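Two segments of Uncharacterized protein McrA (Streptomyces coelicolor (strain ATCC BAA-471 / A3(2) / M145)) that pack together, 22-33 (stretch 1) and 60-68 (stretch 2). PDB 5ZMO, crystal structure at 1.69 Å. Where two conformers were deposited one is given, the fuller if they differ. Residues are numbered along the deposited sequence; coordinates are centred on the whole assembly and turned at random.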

ATOM      1  N   ALA A  22       6.398   6.870 -19.493  1.00 44.43           N
ATOM      2  CA  ALA A  22       5.848   6.492 -20.821  1.00 42.30           C
ATOM      3  C   ALA A  22       4.876   5.309 -20.699  1.00 46.90           C
ATOM      4  O   ALA A  22       3.759   5.318 -21.259  1.00 48.51           O
ATOM      5  CB  ALA A  22       6.983   6.151 -21.770  1.00 49.02           C
ATOM      6  N   MET A  23       5.297   4.330 -19.894  1.00 47.37           N
ATOM      7  CA  MET A  23       4.544   3.115 -19.654  1.00 51.75           C
ATOM      8  C   MET A  23       3.345   3.357 -18.763  1.00 48.32           C
ATOM      9  O   MET A  23       2.452   2.547 -18.773  1.00 51.17           O
ATOM     10  CB  MET A  23       5.446   1.973 -19.106  1.00 64.31           C
ATOM     11  CG  MET A  23       6.642   2.411 -18.239  1.00 74.18           C
ATOM     12  SD  MET A  23       7.827   3.578 -19.004  1.00 83.08           S
ATOM     13  CE  MET A  23       8.751   2.509 -20.127  1.00 81.42           C
ATOM     14  N   GLY A  24       3.323   4.458 -17.995  1.00 43.16           N
ATOM     15  CA  GLY A  24       2.192   4.805 -17.123  1.00 40.15           C
ATOM     16  C   GLY A  24       2.655   5.316 -15.748  1.00 34.22           C
ATOM     17  O   GLY A  24       3.844   5.401 -15.489  1.00 33.86           O
ATOM     18  N   PRO A  25       1.718   5.648 -14.882  1.00 31.63           N
ATOM     19  CA  PRO A  25       2.151   6.015 -13.525  1.00 31.71           C
ATOM     20  C   PRO A  25       2.824   4.838 -12.812  1.00 32.49           C
ATOM     21  O   PRO A  25       2.484   3.653 -13.091  1.00 30.58           O
ATOM     22  CB  PRO A  25       0.859   6.386 -12.839  1.00 33.38           C
ATOM     23  CG  PRO A  25      -0.160   5.545 -13.503  1.00 35.12           C
ATOM     24  CD  PRO A  25       0.297   5.287 -14.907  1.00 36.41           C
ATOM     25  N   ALA A  26       3.748   5.153 -11.900  1.00 25.94           N
ATOM     26  CA  ALA A  26       4.267   4.130 -10.969  1.00 25.76           C
ATOM     27  C   ALA A  26       3.111   3.570 -10.130  1.00 20.47           C
ATOM     28  O   ALA A  26       2.460   4.318  -9.438  1.00 22.23           O
ATOM     29  CB  ALA A  26       5.338   4.751 -10.089  1.00 27.31           C
ATOM     30  N   LEU A  27       2.862   2.267 -10.204  1.00 20.78           N
ATOM     31  CA  LEU A  27       1.705   1.672  -9.533  1.00 21.02           C
ATOM     32  C   LEU A  27       1.988   1.188  -8.092  1.00 20.76           C
ATOM     33  O   LEU A  27       1.038   0.733  -7.386  1.00 22.37           O
ATOM     34  CB  LEU A  27       1.096   0.575 -10.354  1.00 23.64           C
ATOM     35  CG  LEU A  27       0.518   1.081 -11.690  1.00 24.18           C
ATOM     36  CD1 LEU A  27       0.314  -0.117 -12.598  1.00 26.69           C
ATOM     37  CD2 LEU A  27      -0.785   1.858 -11.508  1.00 27.23           C
ATOM     38  N   HIS A  28       3.193   1.459  -7.604  1.00 23.09           N
ATOM     39  CA  HIS A  28       3.695   0.936  -6.300  1.00 23.39           C
ATOM     40  C   HIS A  28       2.809   1.343  -5.129  1.00 20.17           C
ATOM     41  O   HIS A  28       2.312   0.508  -4.378  1.00 21.00           O
ATOM     42  CB  HIS A  28       5.094   1.362  -6.047  1.00 25.45           C
ATOM     43  CG  HIS A  28       6.062   0.931  -7.104  1.00 25.02           C
ATOM     44  ND1 HIS A  28       5.965   1.369  -8.410  1.00 28.77           N
ATOM     45  CD2 HIS A  28       7.167   0.166  -7.051  1.00 23.69           C
ATOM     46  CE1 HIS A  28       6.932   0.829  -9.123  1.00 27.13           C
ATOM     47  NE2 HIS A  28       7.697   0.120  -8.323  1.00 23.45           N
ATOM     48  N   ARG A  29       2.530   2.660  -5.015  1.00 19.58           N
ATOM     49  CA  ARG A  29       1.689   3.167  -3.936  1.00 21.17           C
ATOM     50  C   ARG A  29       0.257   2.732  -4.056  1.00 20.67           C
ATOM     51  O   ARG A  29      -0.309   2.307  -3.043  1.00 21.05           O
ATOM     52  CB  ARG A  29       1.906   4.686  -3.727  1.00 22.04           C
ATOM     53  CG  ARG A  29       3.171   4.937  -2.915  1.00 21.99           C
ATOM     54  CD  ARG A  29       3.392   6.448  -2.763  1.00 22.41           C
ATOM     55  NE  ARG A  29       3.954   7.034  -3.959  1.00 20.80           N
ATOM     56  CZ  ARG A  29       3.944   8.366  -4.215  1.00 22.20           C
ATOM     57  NH1 ARG A  29       4.453   8.834  -5.341  1.00 25.04           N
ATOM     58  NH2 ARG A  29       3.372   9.221  -3.376  1.00 24.84           N
ATOM     59  N   PRO A  30      -0.365   2.841  -5.262  1.00 21.96           N
ATOM     60  CA  PRO A  30      -1.681   2.329  -5.470  1.00 20.87           C
ATOM     61  C   PRO A  30      -1.854   0.856  -5.107  1.00 20.30           C
ATOM     62  O   PRO A  30      -2.883   0.516  -4.440  1.00 22.14           O
ATOM     63  CB  PRO A  30      -1.942   2.593  -6.974  1.00 21.88           C
ATOM     64  CG  PRO A  30      -1.149   3.901  -7.189  1.00 21.60           C
ATOM     65  CD  PRO A  30       0.060   3.701  -6.393  1.00 21.08           C
ATOM     66  N   VAL A  31      -0.879   0.056  -5.451  1.00 21.69           N
ATOM     67  CA  VAL A  31      -0.976  -1.404  -5.118  1.00 22.22           C
ATOM     68  C   VAL A  31      -0.899  -1.618  -3.579  1.00 20.23           C
ATOM     69  O   VAL A  31      -1.700  -2.333  -3.011  1.00 20.65           O
ATOM     70  CB  VAL A  31       0.081  -2.217  -5.854  1.00 22.19           C
ATOM     71  CG1 VAL A  31       0.284  -3.622  -5.259  1.00 20.64           C
ATOM     72  CG2 VAL A  31      -0.254  -2.290  -7.322  1.00 24.11           C
ATOM     73  N   LEU A  32       0.057  -1.026  -2.902  1.00 20.23           N
ATOM     74  CA  LEU A  32       0.135  -1.183  -1.462  1.00 19.41           C
ATOM     75  C   LEU A  32      -1.067  -0.649  -0.733  1.00 20.89           C
ATOM     76  O   LEU A  32      -1.611  -1.349   0.226  1.00 22.49           O
ATOM     77  CB  LEU A  32       1.448  -0.610  -0.934  1.00 19.62           C
ATOM     78  CG  LEU A  32       1.717  -0.904   0.533  1.00 19.85           C
ATOM     79  CD1 LEU A  32       1.714  -2.353   0.855  1.00 20.26           C
ATOM     80  CD2 LEU A  32       3.053  -0.278   0.919  1.00 21.06           C
ATOM     81  N   LEU A  33      -1.567   0.535  -1.160  1.00 21.08           N
ATOM     82  CA  LEU A  33      -2.808   1.062  -0.552  1.00 21.93           C
ATOM     83  C   LEU A  33      -3.994   0.135  -0.766  1.00 22.14           C
ATOM     84  O   LEU A  33      -4.764  -0.106   0.173  1.00 22.59           O
ATOM     85  CB  LEU A  33      -3.205   2.457  -1.060  1.00 21.92           C
ATOM     86  CG  LEU A  33      -2.245   3.515  -0.540  1.00 22.85           C
ATOM     87  CD1 LEU A  33      -2.375   4.783  -1.377  1.00 27.29           C
ATOM     88  CD2 LEU A  33      -2.465   3.808   0.889  1.00 22.14           C
TER
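Stretch 2 60-68: LMEKYGQVE

Stretch 2 is the tail of a helix that runs out over the start of another. Residues 60-63 are helical, and Gln66 is the first residue to leave helical phi/psi, with positive phi (61/28). Stretch 1 does the reverse: a non-helical segment through Leu27 gives way to a helix from His28 onward. The register runs backwards, Leu27 CA lying 5.2 Å from Gly65 CA and Val31 CA 6.6 Å from Met61 CA, so the two segments pass each other in opposite directions. No direct hydrogen bond joins them; the contact rests on side-chain packing and one water.

Met61 and Val31 cover the most surface. The CA-to-CB bond of Met61 points sideways, but its chain bends back, with chi1 at -143° and chi3 at 94°, both between wells, and chi2 p. This brings the methyl onto the first turn of the opposing helix: Met61 CE is 3.5 Å from His28 O and 3.7 Å from Val31 CG1. His28 O already accepts the backbone hydrogen bond from Leu32 N (3.1 Å), so the methyl packs beside a carbonyl whose helical bond is in place. Val31, with chi1 t, points toward stretch 2 and reaches it with both methyls. Val31 CG1 also meets Leu60 CB at 4.3 Å, while Val31 CG2 lies 4.2 Å from Gly65 CA. An ideal CB on Gly65 would clash with Met61 O at 2.7 Å, within its own stretch; toward stretch 1 it would lie 3.6 Å from Val31 CG2, close but no clash.

Leu27 is the third anchor. In its m, t rotamer it points toward the segment from Tyr64 to Gln66, and Leu27 CD1 touches Tyr64 O at 3.8 Å, Gly65 O at 3.9 Å and Gln66 CG at 4.0 Å. A single water handles polar groups of the backbone beside this leucine, accepting from Leu27 N (3.0 Å) and donating to Gly65 O (2.7 Å), and so bridges the closest pair in the register.

His28 leaves the backbone sideways, yet its ring comes nearer. Val67 CG1 lies over one face, 4.3 Å from the ring centroid of His28 in a CH-pi contact, while Met61 SD approaches obliquely, 4.9 Å from that centroid. At the exposed margin Gln66 leaves the backbone sideways, but its end comes nearer, its OE1 3.8 Å from Met23 O, with no hydrogen bond between these two acceptors. The rule to read here is economical: a methionine with its chain bent back and a branched valine fill the helical part, Gly65 CA packs 4.2 Å from Val31 CG2, and a water joins the backbones.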

ATOM      1  N   LEU A  60       1.611  -9.456  -6.212  1.00 21.87           N
ATOM      2  CA  LEU A  60       0.638  -8.467  -6.758  1.00 22.46           C
ATOM      3  C   LEU A  60       1.289  -7.308  -7.508  1.00 24.36           C
ATOM      4  O   LEU A  60       0.756  -6.811  -8.521  1.00 23.34           O
ATOM      5  CB  LEU A  60      -0.281  -7.911  -5.684  1.00 24.62           C
ATOM      6  CG  LEU A  60      -0.960  -8.895  -4.777  1.00 25.95           C
ATOM      7  CD1 LEU A  60      -1.655  -8.200  -3.598  1.00 26.23           C
ATOM      8  CD2 LEU A  60      -1.994  -9.733  -5.586  1.00 29.24           C
ATOM      9  N   MET A  61       2.408  -6.859  -6.978  1.00 22.23           N
ATOM     10  CA  MET A  61       3.270  -5.835  -7.618  1.00 25.90           C
ATOM     11  C   MET A  61       3.699  -6.317  -9.017  1.00 26.41           C
ATOM     12  O   MET A  61       3.660  -5.553 -10.024  1.00 25.52           O
ATOM     13  CB  MET A  61       4.503  -5.609  -6.736  1.00 27.82           C
ATOM     14  CG  MET A  61       5.096  -4.236  -6.584  1.00 37.57           C
ATOM     15  SD  MET A  61       3.942  -2.918  -6.335  1.00 31.23           S
ATOM     16  CE  MET A  61       3.797  -2.685  -4.573  1.00 30.92           C
ATOM     17  N   GLU A  62       4.122  -7.575  -9.115  1.00 22.48           N
ATOM     18  CA  GLU A  62       4.481  -8.164 -10.401  1.00 23.15           C
ATOM     19  C   GLU A  62       3.306  -8.359 -11.343  1.00 24.28           C
ATOM     20  O   GLU A  62       3.385  -8.002 -12.538  1.00 26.94           O
ATOM     21  CB  GLU A  62       5.227  -9.500 -10.150  1.00 23.26           C
ATOM     22  CG  GLU A  62       6.556  -9.337  -9.491  1.00 24.45           C
ATOM     23  CD  GLU A  62       7.037 -10.564  -8.713  1.00 29.65           C
ATOM     24  OE1 GLU A  62       8.219 -10.481  -8.298  1.00 30.65           O
ATOM     25  OE2 GLU A  62       6.233 -11.547  -8.595  1.00 30.66           O
ATOM     26  N   LYS A  63       2.223  -8.958 -10.853  1.00 23.64           N
ATOM     27  CA  LYS A  63       1.101  -9.248 -11.711  1.00 26.03           C
ATOM     28  C   LYS A  63       0.322  -7.984 -12.140  1.00 29.46           C
ATOM     29  O   LYS A  63       0.103  -7.743 -13.333  1.00 27.61           O
ATOM     30  CB  LYS A  63       0.192 -10.273 -11.005  1.00 27.59           C
ATOM     31  CG  LYS A  63      -1.000 -10.650 -11.838  1.00 30.83           C
ATOM     32  CD  LYS A  63      -1.743 -11.838 -11.273  1.00 30.85           C
ATOM     33  CE  LYS A  63      -2.851 -12.182 -12.244  1.00 35.87           C
ATOM     34  NZ  LYS A  63      -3.463 -13.458 -11.845  1.00 42.53           N
ATOM     35  N   TYR A  64      -0.081  -7.161 -11.176  1.00 25.90           N
ATOM     36  CA  TYR A  64      -0.977  -5.999 -11.444  1.00 26.32           C
ATOM     37  C   TYR A  64      -0.231  -4.665 -11.578  1.00 28.19           C
ATOM     38  O   TYR A  64      -0.705  -3.741 -12.209  1.00 27.19           O
ATOM     39  CB  TYR A  64      -2.009  -5.883 -10.379  1.00 26.31           C
ATOM     40  CG  TYR A  64      -2.862  -7.088 -10.327  1.00 26.40           C
ATOM     41  CD1 TYR A  64      -3.802  -7.347 -11.317  1.00 30.79           C
ATOM     42  CD2 TYR A  64      -2.670  -8.037  -9.384  1.00 27.59           C
ATOM     43  CE1 TYR A  64      -4.577  -8.543 -11.294  1.00 33.03           C
ATOM     44  CE2 TYR A  64      -3.392  -9.192  -9.358  1.00 29.18           C
ATOM     45  CZ  TYR A  64      -4.375  -9.443 -10.310  1.00 31.80           C
ATOM     46  OH  TYR A  64      -5.062 -10.653 -10.207  1.00 31.02           O
ATOM     47  N   GLY A  65       0.930  -4.567 -10.962  1.00 27.22           N
ATOM     48  CA  GLY A  65       1.722  -3.315 -10.934  1.00 29.57           C
ATOM     49  C   GLY A  65       2.797  -3.130 -12.004  1.00 30.72           C
ATOM     50  O   GLY A  65       3.539  -2.141 -11.937  1.00 32.80           O
ATOM     51  N   GLN A  66       2.967  -4.096 -12.914  1.00 35.07           N
ATOM     52  CA  GLN A  66       4.007  -3.961 -13.993  1.00 41.25           C
ATOM     53  C   GLN A  66       5.432  -3.835 -13.497  1.00 37.36           C
ATOM     54  O   GLN A  66       6.271  -3.166 -14.149  1.00 39.45           O
ATOM     55  CB  GLN A  66       3.766  -2.708 -14.885  1.00 48.02           C
ATOM     56  CG  GLN A  66       2.342  -2.399 -15.254  1.00 46.29           C
ATOM     57  CD  GLN A  66       2.208  -1.296 -16.306  1.00 53.62           C
ATOM     58  OE1 GLN A  66       2.938  -0.287 -16.313  1.00 51.14           O
ATOM     59  NE2 GLN A  66       1.243  -1.478 -17.189  1.00 55.31           N
ATOM     60  N   VAL A  67       5.739  -4.389 -12.329  0.50 31.50           N
ATOM     61  CA  VAL A  67       7.094  -4.270 -11.821  0.50 31.90           C
ATOM     62  C   VAL A  67       7.781  -5.566 -12.230  0.50 31.28           C
ATOM     63  O   VAL A  67       7.138  -6.573 -12.412  0.50 26.39           O
ATOM     64  CB  VAL A  67       7.117  -4.041 -10.295  0.50 32.10           C
ATOM     65  CG1 VAL A  67       5.991  -3.093  -9.892  0.50 34.89           C
ATOM     66  CG2 VAL A  67       7.027  -5.364  -9.585  0.50 32.12           C
ATOM     67  N   GLU A  68       9.084  -5.507 -12.418  1.00 29.38           N
ATOM     68  CA  GLU A  68       9.875  -6.674 -12.775  1.00 32.45           C
ATOM     69  C   GLU A  68      10.217  -7.492 -11.532  1.00 27.55           C
ATOM     70  O   GLU A  68      10.135  -8.684 -11.530  1.00 26.65           O
ATOM     71  CB  GLU A  68      11.235  -6.228 -13.395  1.00 35.29           C
ATOM     72  CG  GLU A  68      11.159  -5.392 -14.674  1.00 44.03           C
ATOM     73  CD  GLU A  68      10.659  -6.153 -15.888  1.00 49.94           C
ATOM     74  OE1 GLU A  68      10.371  -7.371 -15.769  1.00 45.22           O
ATOM     75  OE2 GLU A  68      10.555  -5.534 -16.975  1.00 51.30           O
TER
HETATM   76  O   HOH W   1       4.355   0.457 -12.059  1.00 31.96           O